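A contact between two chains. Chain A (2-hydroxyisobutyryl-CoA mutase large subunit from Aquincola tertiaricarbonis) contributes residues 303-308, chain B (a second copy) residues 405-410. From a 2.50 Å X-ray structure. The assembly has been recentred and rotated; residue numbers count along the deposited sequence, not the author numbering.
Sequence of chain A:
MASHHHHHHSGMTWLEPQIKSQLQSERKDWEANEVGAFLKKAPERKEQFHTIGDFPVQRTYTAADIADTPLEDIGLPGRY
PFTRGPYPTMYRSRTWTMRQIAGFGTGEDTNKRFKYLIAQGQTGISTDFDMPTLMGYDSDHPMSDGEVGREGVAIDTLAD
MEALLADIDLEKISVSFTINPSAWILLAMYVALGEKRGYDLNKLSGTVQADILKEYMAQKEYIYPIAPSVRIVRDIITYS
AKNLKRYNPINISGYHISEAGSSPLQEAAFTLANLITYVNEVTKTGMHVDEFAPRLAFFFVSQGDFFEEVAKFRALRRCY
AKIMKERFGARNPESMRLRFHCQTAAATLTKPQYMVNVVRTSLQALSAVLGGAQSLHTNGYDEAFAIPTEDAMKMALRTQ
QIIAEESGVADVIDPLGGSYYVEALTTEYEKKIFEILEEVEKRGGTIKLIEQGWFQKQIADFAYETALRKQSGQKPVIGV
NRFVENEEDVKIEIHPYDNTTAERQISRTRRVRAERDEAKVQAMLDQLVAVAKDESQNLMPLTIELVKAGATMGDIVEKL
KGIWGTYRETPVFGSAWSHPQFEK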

ATOM      1  N   GLN A 303      -9.718  -6.308   6.628  1.00 18.43           N
ATOM      2  CA  GLN A 303      -8.907  -7.505   6.459  1.00 17.68           C
ATOM      3  C   GLN A 303      -8.171  -7.500   5.139  1.00 19.03           C
ATOM      4  O   GLN A 303      -8.249  -6.509   4.370  1.00 16.69           O
ATOM      5  CB  GLN A 303      -9.717  -8.800   6.674  1.00 19.04           C
ATOM      6  CG  GLN A 303      -9.435  -9.501   7.994  1.00 18.79           C
ATOM      7  CD  GLN A 303      -8.251 -10.469   7.982  1.00 32.42           C
ATOM      8  OE1 GLN A 303      -7.697 -10.882   6.939  1.00 25.22           O
ATOM      9  NE2 GLN A 303      -7.857 -10.884   9.169  1.00 24.57           N
ATOM     10  N   GLY A 304      -7.424  -8.609   4.925  1.00 15.12           N
ATOM     11  CA  GLY A 304      -6.525  -8.817   3.813  1.00 13.33           C
ATOM     12  C   GLY A 304      -7.130  -8.964   2.461  1.00 17.26           C
ATOM     13  O   GLY A 304      -6.420  -8.698   1.502  1.00 20.19           O
ATOM     14  N   ASP A 305      -8.387  -9.466   2.329  1.00 15.03           N
ATOM     15  CA  ASP A 305      -8.940  -9.619   0.971  1.00 15.41           C
ATOM     16  C   ASP A 305      -9.469  -8.269   0.535  1.00 20.49           C
ATOM     17  O   ASP A 305     -10.570  -7.843   0.940  1.00 22.13           O
ATOM     18  CB  ASP A 305      -9.997 -10.729   0.849  1.00 16.73           C
ATOM     19  CG  ASP A 305     -10.235 -11.215  -0.579  1.00 27.34           C
ATOM     20  OD1 ASP A 305     -10.552 -10.364  -1.465  1.00 29.63           O
ATOM     21  OD2 ASP A 305     -10.148 -12.452  -0.812  1.00 27.90           O
ATOM     22  N   PHE A 306      -8.633  -7.568  -0.236  1.00 18.57           N
ATOM     23  CA  PHE A 306      -8.887  -6.216  -0.706  1.00 19.10           C
ATOM     24  C   PHE A 306     -10.334  -5.909  -1.135  1.00 22.37           C
ATOM     25  O   PHE A 306     -10.947  -5.007  -0.563  1.00 21.86           O
ATOM     26  CB  PHE A 306      -7.856  -5.827  -1.783  1.00 20.52           C
ATOM     27  CG  PHE A 306      -7.910  -4.376  -2.181  1.00 20.36           C
ATOM     28  CD1 PHE A 306      -7.312  -3.401  -1.388  1.00 20.93           C
ATOM     29  CD2 PHE A 306      -8.564  -3.982  -3.349  1.00 21.44           C
ATOM     30  CE1 PHE A 306      -7.374  -2.054  -1.742  1.00 21.36           C
ATOM     31  CE2 PHE A 306      -8.604  -2.637  -3.722  1.00 24.72           C
ATOM     32  CZ  PHE A 306      -8.010  -1.679  -2.913  1.00 22.77           C
ATOM     33  N   PHE A 307     -10.867  -6.659  -2.122  1.00 19.49           N
ATOM     34  CA  PHE A 307     -12.218  -6.450  -2.645  1.00 19.80           C
ATOM     35  C   PHE A 307     -13.328  -6.958  -1.779  1.00 25.64           C
ATOM     36  O   PHE A 307     -14.336  -6.251  -1.638  1.00 26.84           O
ATOM     37  CB  PHE A 307     -12.364  -6.925  -4.079  1.00 21.69           C
ATOM     38  CG  PHE A 307     -11.561  -6.084  -5.037  1.00 22.23           C
ATOM     39  CD1 PHE A 307     -11.935  -4.772  -5.318  1.00 24.58           C
ATOM     40  CD2 PHE A 307     -10.414  -6.587  -5.631  1.00 22.85           C
ATOM     41  CE1 PHE A 307     -11.193  -3.995  -6.200  1.00 24.93           C
ATOM     42  CE2 PHE A 307      -9.673  -5.803  -6.505  1.00 25.18           C
ATOM     43  CZ  PHE A 307     -10.078  -4.515  -6.794  1.00 22.93           C
ATOM     44  N   GLU A 308     -13.127  -8.140  -1.133  1.00 20.43           N
ATOM     45  CA  GLU A 308     -14.096  -8.715  -0.197  1.00 19.60           C
ATOM     46  C   GLU A 308     -14.437  -7.748   0.984  1.00 28.03           C
ATOM     47  O   GLU A 308     -15.601  -7.609   1.355  1.00 30.30           O
ATOM     48  CB  GLU A 308     -13.577 -10.040   0.316  1.00 19.28           C
ATOM     49  CG  GLU A 308     -14.323 -10.612   1.501  1.00 13.33           C
ATOM     50  CD  GLU A 308     -13.903 -12.037   1.784  1.00 34.22           C
ATOM     51  OE1 GLU A 308     -12.726 -12.253   2.167  1.00 16.98           O
ATOM     52  OE2 GLU A 308     -14.732 -12.943   1.530  1.00 27.00           O
TER
ATOM     53  N   GLU B 405      -0.025 -12.636  -3.441  1.00 22.75           N
ATOM     54  CA  GLU B 405      -0.421 -13.777  -2.623  1.00 21.79           C
ATOM     55  C   GLU B 405      -1.370 -13.503  -1.463  1.00 23.67           C
ATOM     56  O   GLU B 405      -2.099 -14.412  -1.083  1.00 24.52           O
ATOM     57  CB  GLU B 405       0.817 -14.555  -2.148  1.00 22.66           C
ATOM     58  CG  GLU B 405       1.792 -14.902  -3.262  1.00 24.78           C
ATOM     59  CD  GLU B 405       2.812 -15.975  -2.943  1.00 39.76           C
ATOM     60  OE1 GLU B 405       2.436 -17.010  -2.346  1.00 33.15           O
ATOM     61  OE2 GLU B 405       3.990 -15.789  -3.319  1.00 39.05           O
ATOM     62  N   GLU B 406      -1.366 -12.308  -0.890  1.00 19.48           N
ATOM     63  CA  GLU B 406      -2.191 -12.063   0.289  1.00 20.22           C
ATOM     64  C   GLU B 406      -3.455 -11.239   0.101  1.00 25.37           C
ATOM     65  O   GLU B 406      -4.386 -11.369   0.906  1.00 25.76           O
ATOM     66  CB  GLU B 406      -1.337 -11.463   1.419  1.00 20.37           C
ATOM     67  CG  GLU B 406      -0.200 -12.349   1.890  1.00 18.75           C
ATOM     68  CD  GLU B 406       0.366 -11.882   3.210  1.00 28.94           C
ATOM     69  OE1 GLU B 406      -0.078 -10.831   3.721  1.00 25.06           O
ATOM     70  OE2 GLU B 406       1.311 -12.527   3.702  1.00 27.66           O
ATOM     71  N   SER B 407      -3.460 -10.344  -0.906  1.00 22.31           N
ATOM     72  CA  SER B 407      -4.555  -9.411  -1.174  1.00 20.97           C
ATOM     73  C   SER B 407      -5.791 -10.006  -1.896  1.00 23.61           C
ATOM     74  O   SER B 407      -6.871  -9.429  -1.807  1.00 23.88           O
ATOM     75  CB  SER B 407      -4.027  -8.194  -1.924  1.00 22.36           C
ATOM     76  OG  SER B 407      -3.798  -8.521  -3.286  1.00 30.26           O
ATOM     77  N   GLY B 408      -5.598 -11.077  -2.660  1.00 20.51           N
ATOM     78  CA  GLY B 408      -6.634 -11.740  -3.458  1.00 20.02           C
ATOM     79  C   GLY B 408      -6.931 -11.082  -4.801  1.00 25.56           C
ATOM     80  O   GLY B 408      -7.657 -11.668  -5.599  1.00 27.19           O
ATOM     81  N   VAL B 409      -6.352  -9.878  -5.094  1.00 20.39           N
ATOM     82  CA  VAL B 409      -6.591  -9.116  -6.332  1.00 19.25           C
ATOM     83  C   VAL B 409      -6.218  -9.854  -7.615  1.00 29.11           C
ATOM     84  O   VAL B 409      -6.629  -9.427  -8.709  1.00 29.42           O
ATOM     85  CB  VAL B 409      -6.015  -7.687  -6.322  1.00 19.01           C
ATOM     86  CG1 VAL B 409      -6.475  -6.899  -5.092  1.00 17.90           C
ATOM     87  CG2 VAL B 409      -4.500  -7.703  -6.470  1.00 18.63           C
ATOM     88  N   ALA B 410      -5.410 -10.942  -7.480  1.00 27.68           N
ATOM     89  CA  ALA B 410      -4.927 -11.719  -8.607  1.00 28.11           C
ATOM     90  C   ALA B 410      -5.937 -12.763  -9.063  1.00 31.34           C
ATOM     91  O   ALA B 410      -5.753 -13.338 -10.128  1.00 32.29           O
ATOM     92  CB  ALA B 410      -3.614 -12.390  -8.232  1.00 29.19           C
TER
HETATM   93  O   HOH W   1      -9.156  -8.749  -3.379  1.00 27.91           O

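The polar part of this contact is made almost entirely by backbone, and one carbonyl, Ser B407 O, carries most of it. Ser B407 O accepts a hydrogen bond from Phe A306 N at 3.0 Å, with an angle of 145° at the hydrogen. It also accepts from water 1, whose oxygen lies 2.9 Å from Ser B407 O. A third approach comes from Asp A305, whose CA lies 3.5 Å from Ser B407 O in a CA-H...O contact.

Phe A306 begins a helix, and its amide has no carbonyl of an earlier helical turn to bind. The carbonyl from the other chain takes that place. Water 1 does the same for the next amide. Water 1 accepts from Phe A307 N at 3.0 Å and donates to Asp A305 OD1 at 2.9 Å. With its bond to Ser B407 O, the water joins the start of the helix to chain B.

Asp A305 is the N-cap of this helix. Asp A305 OD1 accepts from Glu A308 N at 3.4 Å, a weak capping bond. The same OD1 holds the water, so the cap and the bridge share one atom. Asp A305 OD2 is hydrogen-bonded elsewhere in the structure.

The two backbones run in nearly the same direction, 9° apart end to end. Asp A305 and Ser B407 are the nearest pair by CA, at 4.9 Å. A second CA-H...O contact joins Ser B407 CA to Gly A304 O at 3.3 Å, with an angle of 159° at the hydrogen.

Gly B408 is the first residue after a helix to leave helical phi/psi; its phi is positive (81°), a conformation that favours glycine. The contact adds a steric reason. A CB on Gly B408 would point toward chain A and sit 3.0 Å from Asp A305 OD2, a clash. At Gly A304, by contrast, there is room for a CB.

Val B409 supplies the apolar part. Val B409 CG1 lies 3.7 Å from Phe A306 CB and 3.7 Å from Phe A307 CE2. One methyl thus touches both phenylalanines. The CA-to-CB bond of Phe A306 points toward chain B, but the end of its side chain leads away. The CA-to-CB bond of Phe A307 points sideways, but the end of its side chain comes nearer. Val B409 is also tied back within its own chain, where Val B409 N donates a weak hydrogen bond to Ser B407 OG at 3.4 Å.

The surface buried between the two stretches is 238 Å², both sides summed.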